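Local coordinates for protein acyl-coenzyme A oxidase 3 (Yarrowia lipolytica, PDB 5YS9) that oxidises saturated acyl-CoA thioesters to (2E)-enoyl-CoA, using FAD and molecular oxygen and yielding hydrogen peroxide, in peroxisomal fatty acid beta-oxidation, at residues Thr42-Gly47 and Asn571-Ala576; Gln373-Gln378 and Phe566-Asn571; Met309-Phe314 and Met367-Ser372; Val52-Arg57 and Thr100-Leu105. All coordinates share one frame; numbering follows the deposited sequence.

How the contacts relate
Four contacts link helices of the N-terminal, C-alpha1 and C-terminal regions of this acyl-CoA oxidase; only contact 1 spans from the first to the last. Contact 3 is the buried one, about 9 Å from the centre of the chain. Its helix 349-385 carries contact 2 further on, their centres about 11 Å apart, and also Arg354, which lines an FAD pocket. Contact 2 shares helix 547-573 with contact 1, again about 11 Å between centres. Contact 1 reaches contact 3 where Phe44 CZ lies 3.4 Å from Met367 SD, and reaches contact 4 where Thr42 O lies 3.6 Å from Val52 CG2. Contact 4 stays about 7 Å, nearest atoms, from contacts 2 and 3.

Contact 1 of 4, residues Thr42-Gly47 and Asn571-Ala576; sequences TEFLHG and NASAKA
Phe44 and Glu43, neighbours on helix 38-46, meet residues 573-575 in two quite different ways. The close-packed part belongs to Phe44. Its first torsion sets CG anti to the backbone N (chi1 177°) and carries the ring across to the other segment. There Ser573 OG lies at the ring edge, near its plane, 3.4 Å from Phe44 CE1, while the methyl of Ala574 approaches obliquely, its CB 4.0 Å from Phe44 CD1. Ser573 OG is hydrogen-bonded to Arg569 O one turn back, so the hydroxyl is already engaged as it abuts the ring. Leu582 of helix 579-596 touches both Phe44 and Ala574.

Toward solvent the contact thins to one bridge. The chain of the exposed Lys575, extended beyond CG, places NZ 3.1 Å from Glu43 OE2, on the syn lone pair of that oxygen. With an alanine in place of Glu43, Lys575 would probably lose its close counter-charge and be left with a long, weak ion pair to Asp40. The chemistry thus implies a division of labour, with apolar and edge packing inside and a single charge pair, between the buried Glu43 and the exposed Lys575, at the solvent side.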
loop_
_atom_site.group_PDB
_atom_site.type_symbol
_atom_site.label_atom_id
_atom_site.label_comp_id
_atom_site.label_asym_id
_atom_site.label_seq_id
_atom_site.Cartn_x
_atom_site.Cartn_y
_atom_site.Cartn_z
ATOM N N THR A 42 17.734 -19.777 -13.616
ATOM C CA THR A 42 16.928 -19.102 -14.600
ATOM C C THR A 42 16.120 -20.095 -15.437
ATOM O O THR A 42 14.941 -19.822 -15.738
ATOM C CB THR A 42 17.785 -18.211 -15.517
ATOM O OG1 THR A 42 18.685 -17.441 -14.714
ATOM C CG2 THR A 42 16.931 -17.293 -16.292
ATOM N N GLU A 43 16.726 -21.235 -15.795
ATOM C CA GLU A 43 15.978 -22.353 -16.475
ATOM C C GLU A 43 14.835 -22.949 -15.640
ATOM O O GLU A 43 13.739 -23.212 -16.162
ATOM C CB GLU A 43 16.918 -23.479 -16.942
ATOM C CG GLU A 43 17.537 -23.223 -18.315
ATOM C CD GLU A 43 18.711 -24.126 -18.615
ATOM O OE1 GLU A 43 19.634 -23.656 -19.332
ATOM O OE2 GLU A 43 18.705 -25.279 -18.113
ATOM N N PHE A 44 15.063 -23.137 -14.346
ATOM C CA PHE A 44 13.968 -23.546 -13.495
ATOM C C PHE A 44 12.807 -22.521 -13.464
ATOM O O PHE A 44 11.665 -22.905 -13.544
ATOM C CB PHE A 44 14.458 -23.840 -12.080
ATOM C CG PHE A 44 13.346 -24.204 -11.133
ATOM C CD1 PHE A 44 12.690 -25.408 -11.264
ATOM C CD2 PHE A 44 12.904 -23.302 -10.169
ATOM C CE1 PHE A 44 11.653 -25.731 -10.414
ATOM C CE2 PHE A 44 11.874 -23.626 -9.316
ATOM C CZ PHE A 44 11.245 -24.847 -9.440
ATOM N N LEU A 45 13.102 -21.228 -13.326
ATOM C CA LEU A 45 12.037 -20.210 -13.258
ATOM C C LEU A 45 11.205 -20.142 -14.508
ATOM O O LEU A 45 9.995 -19.954 -14.430
ATOM C CB LEU A 45 12.605 -18.832 -12.947
ATOM C CG LEU A 45 13.076 -18.681 -11.515
ATOM C CD1 LEU A 45 13.991 -17.480 -11.357
ATOM C CD2 LEU A 45 11.886 -18.578 -10.584
ATOM N N HIS A 46 11.842 -20.293 -15.660
ATOM C CA HIS A 46 11.147 -20.120 -16.931
ATOM C C HIS A 46 10.926 -21.435 -17.697
ATOM O O HIS A 46 10.585 -21.389 -18.873
ATOM C CB HIS A 46 11.936 -19.138 -17.767
ATOM C CG HIS A 46 11.950 -17.773 -17.188
ATOM N ND1 HIS A 46 10.812 -16.993 -17.126
ATOM C CD2 HIS A 46 12.947 -17.049 -16.622
ATOM C CE1 HIS A 46 11.122 -15.825 -16.597
ATOM N NE2 HIS A 46 12.402 -15.845 -16.260
ATOM N N GLY A 47 11.129 -22.587 -17.042
ATOM C CA GLY A 47 10.820 -23.897 -17.628
ATOM C C GLY A 47 11.671 -24.321 -18.803
ATOM O O GLY A 47 11.169 -24.756 -19.805
ATOM N N ASN A 571 10.504 -31.029 -7.611
ATOM C CA ASN A 571 10.598 -32.457 -7.835
ATOM C C ASN A 571 10.540 -32.730 -9.331
ATOM O O ASN A 571 11.373 -33.435 -9.841
ATOM C CB ASN A 571 9.476 -33.208 -7.117
ATOM C CG ASN A 571 9.612 -34.731 -7.252
ATOM O OD1 ASN A 571 8.734 -35.420 -7.822
ATOM N ND2 ASN A 571 10.723 -35.273 -6.733
ATOM N N ALA A 572 9.609 -32.115 -10.049
ATOM C CA ALA A 572 9.428 -32.420 -11.472
ATOM C C ALA A 572 10.506 -31.887 -12.407
ATOM O O ALA A 572 10.817 -32.555 -13.371
ATOM C CB ALA A 572 8.072 -31.922 -11.958
ATOM N N SER A 573 11.047 -30.692 -12.170
ATOM C CA SER A 573 11.853 -29.994 -13.203
ATOM C C SER A 573 13.208 -29.395 -12.801
ATOM O O SER A 573 13.922 -28.900 -13.653
ATOM C CB SER A 573 11.015 -28.874 -13.818
ATOM O OG SER A 573 10.802 -27.862 -12.855
ATOM N N ALA A 574 13.565 -29.443 -11.530
ATOM C CA ALA A 574 14.807 -28.836 -11.060
ATOM C C ALA A 574 16.052 -29.735 -11.244
ATOM O O ALA A 574 16.152 -30.851 -10.677
ATOM C CB ALA A 574 14.647 -28.458 -9.593
ATOM N N LYS A 575 17.026 -29.224 -11.998
ATOM C CA LYS A 575 18.340 -29.866 -12.108
ATOM C C LYS A 575 19.008 -30.008 -10.739
ATOM O O LYS A 575 18.744 -29.228 -9.819
ATOM C CB LYS A 575 19.248 -29.076 -13.041
ATOM C CG LYS A 575 18.899 -29.225 -14.488
ATOM C CD LYS A 575 19.793 -28.333 -15.301
ATOM C CE LYS A 575 19.521 -28.578 -16.770
ATOM N NZ LYS A 575 20.419 -27.770 -17.646
ATOM N N ALA A 576 19.897 -30.988 -10.635
ATOM C CA ALA A 576 20.453 -31.397 -9.358
ATOM C C ALA A 576 21.230 -30.278 -8.687
ATOM O O ALA A 576 21.177 -30.202 -7.457
ATOM C CB ALA A 576 21.344 -32.649 -9.514
#

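Contact 2 of 4, residues Gln373-Gln378 and Phe566-Asn571; sequences QIQYDQ and FYERIN
Ile374 and Arg569 are brought together by opposite habits of chain shape. In Ile374 the first torsion puts CG1 anti to the carbonyl carbon (chi1 -63°), and the second carries CD1 outward, away from helix 349-385. In Arg569 the chain folds instead: bends at chi2 (-66°) and chi3 (-41°) turn the guanidinium so that one of its faces meets the incoming methyl. The two side chains approach from opposite directions, and Ile374 CD1 ends 3.5 Å above the guanidinium plane of Arg569, over its centre. Consistent with that placing, Ile374 CD1 is 3.6 Å from Arg569 CZ and no farther from Arg569 NH1.

The principle is general. A guanidinium donates its hydrogen bonds in its own plane, so an aliphatic group can cover a face without taking up any N-H. Reach matters here as well, because the nearest backbones, at Ile374 CA and Arg569 CA, stand 10.3 Å apart and the gap is spanned by side chains alone. Beside this pair, Gln375 NE2 comes only to 4.4 Å from Glu568 OE2, a loose approach of polar ends.

Behind the surface contact, Phe566, Tyr567 and Ile570 pack on helix 579-596, while Arg569 also touches Met367 and Gln371 one to two turns earlier on helix 349-385. Such side-chain bridging, at a point where the two helices stand apart, joins the C-alpha1 family region to the C-terminal family region, the two largely helical parts that follow the beta domain in acyl-CoA oxidases.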
loop_
_atom_site.group_PDB
_atom_site.type_symbol
_atom_site.label_atom_id
_atom_site.label_comp_id
_atom_site.label_asym_id
_atom_site.label_seq_id
_atom_site.Cartn_x
_atom_site.Cartn_y
_atom_site.Cartn_z
ATOM N N GLN A 373 -0.816 -23.783 -15.638
ATOM C CA GLN A 373 -0.804 -23.862 -17.105
ATOM C C GLN A 373 -0.560 -25.311 -17.567
ATOM O O GLN A 373 -1.164 -25.759 -18.540
ATOM C CB GLN A 373 0.224 -22.893 -17.717
ATOM C CG GLN A 373 0.294 -22.853 -19.251
ATOM C CD GLN A 373 -1.004 -22.401 -19.963
ATOM O OE1 GLN A 373 -1.731 -21.495 -19.512
ATOM N NE2 GLN A 373 -1.279 -23.026 -21.109
ATOM N N ILE A 374 0.313 -26.016 -16.858
ATOM C CA ILE A 374 0.628 -27.411 -17.135
ATOM C C ILE A 374 -0.567 -28.310 -16.780
ATOM O O ILE A 374 -0.984 -29.086 -17.615
ATOM C CB ILE A 374 1.900 -27.882 -16.386
ATOM C CG1 ILE A 374 3.153 -27.095 -16.844
ATOM C CG2 ILE A 374 2.125 -29.380 -16.582
ATOM C CD1 ILE A 374 4.245 -27.034 -15.785
ATOM N N GLN A 375 -1.152 -28.176 -15.586
ATOM C CA GLN A 375 -2.342 -28.985 -15.261
ATOM C C GLN A 375 -3.471 -28.723 -16.269
ATOM O O GLN A 375 -4.061 -29.671 -16.798
ATOM C CB GLN A 375 -2.811 -28.819 -13.818
ATOM C CG GLN A 375 -2.173 -29.842 -12.894
ATOM C CD GLN A 375 -2.316 -29.487 -11.423
ATOM O OE1 GLN A 375 -3.354 -28.974 -10.988
ATOM N NE2 GLN A 375 -1.270 -29.746 -10.649
ATOM N N TYR A 376 -3.718 -27.455 -16.586
ATOM C CA TYR A 376 -4.649 -27.135 -17.651
ATOM C C TYR A 376 -4.304 -27.817 -19.000
ATOM O O TYR A 376 -5.197 -28.333 -19.647
ATOM C CB TYR A 376 -4.801 -25.623 -17.818
ATOM C CG TYR A 376 -5.645 -25.247 -19.018
ATOM C CD1 TYR A 376 -7.039 -25.241 -18.948
ATOM C CD2 TYR A 376 -5.047 -24.950 -20.244
ATOM C CE1 TYR A 376 -7.806 -24.918 -20.064
ATOM C CE2 TYR A 376 -5.799 -24.632 -21.365
ATOM C CZ TYR A 376 -7.174 -24.612 -21.275
ATOM O OH TYR A 376 -7.913 -24.299 -22.397
ATOM N N ASP A 377 -3.039 -27.824 -19.428
ATOM C CA ASP A 377 -2.672 -28.440 -20.728
ATOM C C ASP A 377 -2.885 -29.965 -20.753
ATOM O O ASP A 377 -3.453 -30.480 -21.709
ATOM C CB ASP A 377 -1.243 -28.066 -21.184
ATOM C CG ASP A 377 -1.104 -26.573 -21.526
ATOM O OD1 ASP A 377 -2.115 -25.873 -21.721
ATOM O OD2 ASP A 377 0.019 -26.073 -21.576
ATOM N N GLN A 378 -2.485 -30.665 -19.694
ATOM C CA GLN A 378 -2.648 -32.135 -19.638
ATOM C C GLN A 378 -4.150 -32.510 -19.568
ATOM O O GLN A 378 -4.558 -33.551 -20.085
ATOM C CB GLN A 378 -1.826 -32.838 -18.503
ATOM C CG GLN A 378 -1.412 -31.980 -17.333
ATOM C CD GLN A 378 -0.362 -32.575 -16.414
ATOM O OE1 GLN A 378 0.739 -32.917 -16.866
ATOM N NE2 GLN A 378 -0.654 -32.598 -15.091
ATOM N N PHE A 566 5.053 -25.191 -5.454
ATOM C CA PHE A 566 6.499 -25.004 -5.324
ATOM C C PHE A 566 7.247 -26.360 -5.277
ATOM O O PHE A 566 8.117 -26.631 -6.101
ATOM C CB PHE A 566 6.818 -24.143 -4.083
ATOM C CG PHE A 566 8.091 -23.309 -4.184
ATOM C CD1 PHE A 566 9.094 -23.554 -5.132
ATOM C CD2 PHE A 566 8.304 -22.292 -3.263
ATOM C CE1 PHE A 566 10.263 -22.785 -5.159
ATOM C CE2 PHE A 566 9.475 -21.521 -3.288
ATOM C CZ PHE A 566 10.450 -21.775 -4.225
ATOM N N TYR A 567 6.864 -27.222 -4.339
ATOM C CA TYR A 567 7.507 -28.554 -4.180
ATOM C C TYR A 567 7.372 -29.470 -5.407
ATOM O O TYR A 567 8.368 -30.044 -5.872
ATOM C CB TYR A 567 6.982 -29.229 -2.913
ATOM C CG TYR A 567 7.479 -28.584 -1.624
ATOM C CD1 TYR A 567 8.839 -28.378 -1.400
ATOM C CD2 TYR A 567 6.589 -28.191 -0.603
ATOM C CE1 TYR A 567 9.304 -27.809 -0.213
ATOM C CE2 TYR A 567 7.050 -27.622 0.598
ATOM C CZ TYR A 567 8.407 -27.431 0.774
ATOM O OH TYR A 567 8.891 -26.905 1.944
ATOM N N GLU A 568 6.155 -29.530 -5.965
ATOM C CA GLU A 568 5.866 -30.347 -7.162
ATOM C C GLU A 568 6.726 -29.965 -8.339
ATOM O O GLU A 568 7.166 -30.830 -9.089
ATOM C CB GLU A 568 4.368 -30.294 -7.578
ATOM C CG GLU A 568 3.559 -31.577 -7.309
ATOM C CD GLU A 568 2.209 -31.364 -6.589
ATOM O OE1 GLU A 568 2.106 -31.810 -5.413
ATOM O OE2 GLU A 568 1.251 -30.778 -7.181
ATOM N N ARG A 569 6.954 -28.671 -8.524
ATOM C CA ARG A 569 7.717 -28.176 -9.684
ATOM C C ARG A 569 9.212 -28.412 -9.479
ATOM O O ARG A 569 9.927 -28.641 -10.445
ATOM C CB ARG A 569 7.451 -26.671 -9.966
ATOM C CG ARG A 569 6.034 -26.281 -10.429
ATOM C CD ARG A 569 5.594 -26.806 -11.802
ATOM N NE ARG A 569 6.643 -26.741 -12.823
ATOM C CZ ARG A 569 7.017 -27.739 -13.633
ATOM N NH1 ARG A 569 6.421 -28.931 -13.621
ATOM N NH2 ARG A 569 8.003 -27.526 -14.493
ATOM N N ILE A 570 9.670 -28.353 -8.229
ATOM C CA ILE A 570 11.067 -28.679 -7.875
ATOM C C ILE A 570 11.345 -30.155 -8.167
ATOM O O ILE A 570 12.304 -30.475 -8.864
ATOM C CB ILE A 570 11.392 -28.350 -6.389
ATOM C CG1 ILE A 570 11.363 -26.827 -6.155
ATOM C CG2 ILE A 570 12.762 -28.899 -6.009
ATOM C CD1 ILE A 570 11.265 -26.371 -4.700
ATOM N N ASN A 571 10.504 -31.029 -7.611
ATOM C CA ASN A 571 10.598 -32.457 -7.835
ATOM C C ASN A 571 10.540 -32.730 -9.331
ATOM O O ASN A 571 11.373 -33.435 -9.841
ATOM C CB ASN A 571 9.476 -33.208 -7.117
ATOM C CG ASN A 571 9.612 -34.731 -7.252
ATOM O OD1 ASN A 571 8.734 -35.420 -7.822
ATOM N ND2 ASN A 571 10.723 -35.273 -6.733
#

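Contact 3 of 4, residues Met309-Phe314 and Met367-Ser372; sequences MIADSF and MAADQS
Ile310 is the first residue of its segment to meet helix 349-385, and it does so with its short branch. The first torsion holds CG2 anti to the backbone N, bringing that methyl against the far helix, 3.8 Å from Ala369 CB and equally near Ala369 N. Next in sequence, Ala311 meets the same Ala369 methyl from a second direction, roughly at a right angle to the first: its CB is 4.1 Å from Ala369 CB, and the Ala369 methyl also lies 3.9 Å from Ala311 N. Packing methyl against backbone in this way illustrates a familiar rule, that alanines let helices come close. Here the short axes approach to 8.6 Å, and they run roughly antiparallel, at 154°.

Beyond Ala311 the segment turns to other partners. Asp312 forms a salt bridge with Arg119, and Phe314 packs on Thr362 and Lys366, earlier on the same partner helix. On that helix Ser372 folds its polar end back: Ser372 OG donates to Ala368 O at 3.0 Å, and this carbonyl also accepts from Ser372 N, so the hydroxyl is satisfied within its own buried helix.

Helix 391-428 packs against Ile310 through Leu411 and Thr415, and helix 547-573 touches Met367 through Phe566 and Arg569. The pair thus sits inside the helical bundle of the C-alpha1 region, as neighbouring antiparallel members.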
loop_
_atom_site.group_PDB
_atom_site.type_symbol
_atom_site.label_atom_id
_atom_site.label_comp_id
_atom_site.label_asym_id
_atom_site.label_seq_id
_atom_site.Cartn_x
_atom_site.Cartn_y
_atom_site.Cartn_z
ATOM N N MET A 309 -2.171 -13.320 -14.927
ATOM C CA MET A 309 -2.079 -12.384 -13.812
ATOM C C MET A 309 -1.230 -12.900 -12.648
ATOM O O MET A 309 -0.585 -12.115 -11.874
ATOM C CB MET A 309 -3.467 -12.053 -13.326
ATOM C CG MET A 309 -4.331 -11.506 -14.431
ATOM S SD MET A 309 -5.707 -10.602 -13.757
ATOM C CE MET A 309 -4.873 -9.100 -13.337
ATOM N N ILE A 310 -1.246 -14.219 -12.523
ATOM C CA ILE A 310 -0.448 -14.890 -11.518
ATOM C C ILE A 310 1.005 -14.736 -11.913
ATOM O O ILE A 310 1.795 -14.390 -11.066
ATOM C CB ILE A 310 -0.820 -16.378 -11.368
ATOM C CG1 ILE A 310 -2.241 -16.495 -10.837
ATOM C CG2 ILE A 310 0.113 -17.068 -10.382
ATOM C CD1 ILE A 310 -2.902 -17.789 -11.255
ATOM N N ALA A 311 1.313 -15.006 -13.188
ATOM C CA ALA A 311 2.615 -14.708 -13.778
ATOM C C ALA A 311 3.029 -13.210 -13.703
ATOM O O ALA A 311 4.151 -12.927 -13.337
ATOM C CB ALA A 311 2.680 -15.218 -15.213
ATOM N N ASP A 312 2.140 -12.274 -14.032
ATOM C CA ASP A 312 2.405 -10.831 -13.868
ATOM C C ASP A 312 2.862 -10.524 -12.443
ATOM O O ASP A 312 3.704 -9.657 -12.251
ATOM C CB ASP A 312 1.153 -9.949 -14.155
ATOM C CG ASP A 312 0.767 -9.888 -15.634
ATOM O OD1 ASP A 312 1.592 -10.287 -16.471
ATOM O OD2 ASP A 312 -0.380 -9.452 -15.979
ATOM N N SER A 313 2.269 -11.190 -11.448
ATOM C CA SER A 313 2.635 -10.942 -10.063
ATOM C C SER A 313 4.114 -11.311 -9.860
ATOM O O SER A 313 4.882 -10.614 -9.122
ATOM C CB SER A 313 1.718 -11.673 -9.081
ATOM O OG SER A 313 0.376 -11.200 -9.170
ATOM N N PHE A 314 4.517 -12.380 -10.534
ATOM C CA PHE A 314 5.907 -12.759 -10.531
ATOM C C PHE A 314 6.785 -11.723 -11.210
ATOM O O PHE A 314 7.768 -11.228 -10.630
ATOM C CB PHE A 314 6.111 -14.125 -11.205
ATOM C CG PHE A 314 7.530 -14.374 -11.595
ATOM C CD1 PHE A 314 8.467 -14.655 -10.628
ATOM C CD2 PHE A 314 7.938 -14.243 -12.925
ATOM C CE1 PHE A 314 9.791 -14.877 -10.965
ATOM C CE2 PHE A 314 9.273 -14.449 -13.278
ATOM C CZ PHE A 314 10.197 -14.776 -12.291
ATOM N N MET A 367 5.914 -20.672 -9.860
ATOM C CA MET A 367 5.615 -22.105 -9.880
ATOM C C MET A 367 4.107 -22.382 -9.900
ATOM O O MET A 367 3.667 -23.318 -10.562
ATOM C CB MET A 367 6.283 -22.825 -8.693
ATOM C CG MET A 367 7.812 -22.794 -8.698
ATOM S SD MET A 367 8.414 -23.252 -10.327
ATOM C CE MET A 367 8.889 -21.704 -11.110
ATOM N N ALA A 368 3.320 -21.559 -9.227
ATOM C CA ALA A 368 1.866 -21.723 -9.278
ATOM C C ALA A 368 1.246 -21.334 -10.648
ATOM O O ALA A 368 0.310 -21.945 -11.126
ATOM C CB ALA A 368 1.216 -20.967 -8.156
ATOM N N ALA A 369 1.778 -20.330 -11.292
ATOM C CA ALA A 369 1.437 -20.052 -12.675
ATOM C C ALA A 369 1.780 -21.190 -13.633
ATOM O O ALA A 369 1.033 -21.446 -14.562
ATOM C CB ALA A 369 2.134 -18.773 -13.144
ATOM N N ASP A 370 2.945 -21.789 -13.449
ATOM C CA ASP A 370 3.450 -22.857 -14.314
ATOM C C ASP A 370 2.661 -24.117 -14.053
ATOM O O ASP A 370 2.189 -24.723 -14.993
ATOM C CB ASP A 370 4.953 -23.108 -14.089
ATOM C CG ASP A 370 5.868 -21.998 -14.692
ATOM O OD1 ASP A 370 5.383 -21.012 -15.298
ATOM O OD2 ASP A 370 7.106 -22.105 -14.563
ATOM N N GLN A 371 2.491 -24.499 -12.779
ATOM C CA GLN A 371 1.708 -25.669 -12.412
ATOM C C GLN A 371 0.279 -25.586 -12.934
ATOM O O GLN A 371 -0.308 -26.602 -13.360
ATOM C CB GLN A 371 1.719 -25.854 -10.910
ATOM C CG GLN A 371 0.959 -27.083 -10.348
ATOM C CD GLN A 371 1.733 -28.409 -10.410
ATOM O OE1 GLN A 371 1.786 -29.128 -9.409
ATOM N NE2 GLN A 371 2.334 -28.740 -11.569
ATOM N N SER A 372 -0.294 -24.388 -12.920
ATOM C CA SER A 372 -1.661 -24.202 -13.409
ATOM C C SER A 372 -1.781 -24.348 -14.911
ATOM O O SER A 372 -2.767 -24.925 -15.405
ATOM C CB SER A 372 -2.209 -22.851 -13.006
ATOM O OG SER A 372 -2.474 -22.841 -11.637
#

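Contact 4 of 4, residues Val52-Arg57 and Thr100-Leu105; sequences VTMIER and TEKEAL
A capping box at the start of helix 101-111 is gripped from across the contact by helix 49-63, for Glu103 is at once half of that box and the partner of Met54 and Arg57. Met54 supplies the apolar touch. With its CG anti to the backbone N, the chain runs out across Glu103 at about a right angle, and the bend at its last torsion lays CE 3.4 Å from Glu103 CG. The same methyl is 4.3 Å from Lys102 CD.

Inside the second segment, the box works in both directions. Thr100, at the N-cap, accepts through OG1 from Glu103 N at 3.2 Å, while Thr100 N donates a hydrogen bond to Glu103 OE1 at 2.7 Å, nearly straight (169°). OE1 accepts it on its anti lone pair, the side turned from OE2, while OE2 faces the neighbouring helix.

Arg57 uses that second oxygen: Arg57 NH2 and Glu103 OE2 form a salt bridge with the oxygen near the guanidinium plane, at its edge. The modelled 2.5 Å between Arg57 NH2 and Glu103 OE2 is too short to trust in detail, and Arg57 also touches a crystal neighbour. The carboxylate plane is turned 61° from that of the guanidinium, and of the two carboxylate oxygens only OE2 bonds to Arg57. Replacing Glu103 by an alanine would probably leave Thr100 N without its acceptor, Arg57 without its close counter-charge and Met54 CE beside a gap. The short helix axes remain 11.0 Å apart at their closest, crossing at -52°.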
loop_
_atom_site.group_PDB
_atom_site.type_symbol
_atom_site.label_atom_id
_atom_site.label_comp_id
_atom_site.label_asym_id
_atom_site.label_seq_id
_atom_site.Cartn_x
_atom_site.Cartn_y
_atom_site.Cartn_z
ATOM N N VAL A 52 14.082 -19.685 -22.021
ATOM C CA VAL A 52 15.003 -18.694 -21.502
ATOM C C VAL A 52 15.534 -17.902 -22.637
ATOM O O VAL A 52 15.540 -16.688 -22.555
ATOM C CB VAL A 52 16.131 -19.273 -20.614
ATOM C CG1 VAL A 52 17.260 -18.262 -20.345
ATOM C CG2 VAL A 52 15.564 -19.713 -19.274
ATOM N N THR A 53 15.922 -18.561 -23.722
ATOM C CA THR A 53 16.447 -17.832 -24.884
ATOM C C THR A 53 15.366 -16.917 -25.454
ATOM O O THR A 53 15.658 -15.794 -25.877
ATOM C CB THR A 53 16.910 -18.749 -26.024
ATOM O OG1 THR A 53 15.795 -19.546 -26.413
ATOM C CG2 THR A 53 18.112 -19.621 -25.601
ATOM N N MET A 54 14.126 -17.386 -25.461
ATOM C CA MET A 54 13.039 -16.573 -25.987
ATOM C C MET A 54 12.857 -15.274 -25.157
ATOM O O MET A 54 12.786 -14.164 -25.698
ATOM C CB MET A 54 11.724 -17.349 -26.014
ATOM C CG MET A 54 10.647 -16.577 -26.740
ATOM S SD MET A 54 8.997 -17.230 -26.446
ATOM C CE MET A 54 8.667 -18.087 -27.972
ATOM N N ILE A 55 12.778 -15.435 -23.849
ATOM C CA ILE A 55 12.667 -14.331 -22.939
ATOM C C ILE A 55 13.859 -13.395 -23.079
ATOM O O ILE A 55 13.712 -12.193 -22.988
ATOM C CB ILE A 55 12.550 -14.883 -21.514
ATOM C CG1 ILE A 55 11.127 -15.394 -21.326
ATOM C CG2 ILE A 55 12.914 -13.856 -20.430
ATOM C CD1 ILE A 55 10.952 -16.177 -20.057
ATOM N N GLU A 56 15.039 -13.941 -23.262
ATOM C CA GLU A 56 16.198 -13.107 -23.428
ATOM C C GLU A 56 16.078 -12.288 -24.692
ATOM O O GLU A 56 16.435 -11.134 -24.721
ATOM C CB GLU A 56 17.450 -13.957 -23.442
ATOM C CG GLU A 56 18.021 -14.164 -22.061
ATOM C CD GLU A 56 18.996 -15.309 -21.988
ATOM O OE1 GLU A 56 19.342 -15.868 -23.041
ATOM O OE2 GLU A 56 19.410 -15.644 -20.869
ATOM N N ARG A 57 15.573 -12.913 -25.739
ATOM C CA ARG A 57 15.382 -12.258 -27.005
ATOM C C ARG A 57 14.389 -11.124 -26.896
ATOM O O ARG A 57 14.639 -10.034 -27.369
ATOM C CB ARG A 57 14.813 -13.281 -27.974
ATOM C CG ARG A 57 15.512 -13.372 -29.307
ATOM C CD ARG A 57 14.518 -13.506 -30.449
ATOM N NE ARG A 57 13.426 -14.427 -30.153
ATOM C CZ ARG A 57 12.148 -14.183 -30.412
ATOM N NH1 ARG A 57 11.780 -13.048 -30.977
ATOM N NH2 ARG A 57 11.237 -15.085 -30.100
ATOM N N THR A 100 4.471 -15.031 -32.621
ATOM C CA THR A 100 3.468 -16.047 -32.290
ATOM C C THR A 100 2.650 -15.568 -31.077
ATOM O O THR A 100 3.061 -14.654 -30.407
ATOM C CB THR A 100 4.138 -17.378 -31.958
ATOM O OG1 THR A 100 4.816 -17.266 -30.705
ATOM C CG2 THR A 100 5.158 -17.796 -33.076
ATOM N N GLU A 101 1.490 -16.163 -30.816
ATOM C CA GLU A 101 0.677 -15.838 -29.636
ATOM C C GLU A 101 1.524 -15.880 -28.337
ATOM O O GLU A 101 1.420 -15.016 -27.491
ATOM C CB GLU A 101 -0.539 -16.815 -29.549
ATOM C CG GLU A 101 -1.497 -16.654 -28.340
ATOM C CD GLU A 101 -2.540 -17.795 -28.194
ATOM O OE1 GLU A 101 -3.168 -18.194 -29.203
ATOM O OE2 GLU A 101 -2.751 -18.293 -27.054
ATOM N N LYS A 102 2.345 -16.899 -28.188
ATOM C CA LYS A 102 3.161 -17.065 -26.990
ATOM C C LYS A 102 4.168 -15.894 -26.874
ATOM O O LYS A 102 4.415 -15.353 -25.791
ATOM C CB LYS A 102 3.908 -18.421 -27.023
ATOM C CG LYS A 102 4.611 -18.801 -25.728
ATOM C CD LYS A 102 5.505 -20.023 -25.888
ATOM C CE LYS A 102 5.736 -20.736 -24.542
ATOM N NZ LYS A 102 7.078 -21.400 -24.450
ATOM N N GLU A 103 4.747 -15.522 -28.000
ATOM C CA GLU A 103 5.718 -14.464 -27.998
ATOM C C GLU A 103 5.071 -13.143 -27.629
ATOM O O GLU A 103 5.617 -12.385 -26.834
ATOM C CB GLU A 103 6.375 -14.359 -29.360
ATOM C CG GLU A 103 7.345 -15.481 -29.635
ATOM C CD GLU A 103 7.884 -15.426 -31.030
ATOM O OE1 GLU A 103 7.132 -15.143 -31.979
ATOM O OE2 GLU A 103 9.074 -15.680 -31.167
ATOM N N ALA A 104 3.912 -12.899 -28.231
ATOM C CA ALA A 104 3.164 -11.667 -28.076
ATOM C C ALA A 104 2.673 -11.509 -26.628
ATOM O O ALA A 104 2.864 -10.465 -26.017
ATOM C CB ALA A 104 2.011 -11.627 -29.067
ATOM N N LEU A 105 2.101 -12.546 -26.054
ATOM C CA LEU A 105 1.698 -12.484 -24.640
ATOM C C LEU A 105 2.885 -12.132 -23.706
ATOM O O LEU A 105 2.758 -11.287 -22.816
ATOM C CB LEU A 105 1.059 -13.805 -24.198
ATOM C CG LEU A 105 0.571 -13.851 -22.735
ATOM C CD1 LEU A 105 -0.530 -12.810 -22.512
ATOM C CD2 LEU A 105 0.086 -15.235 -22.334
#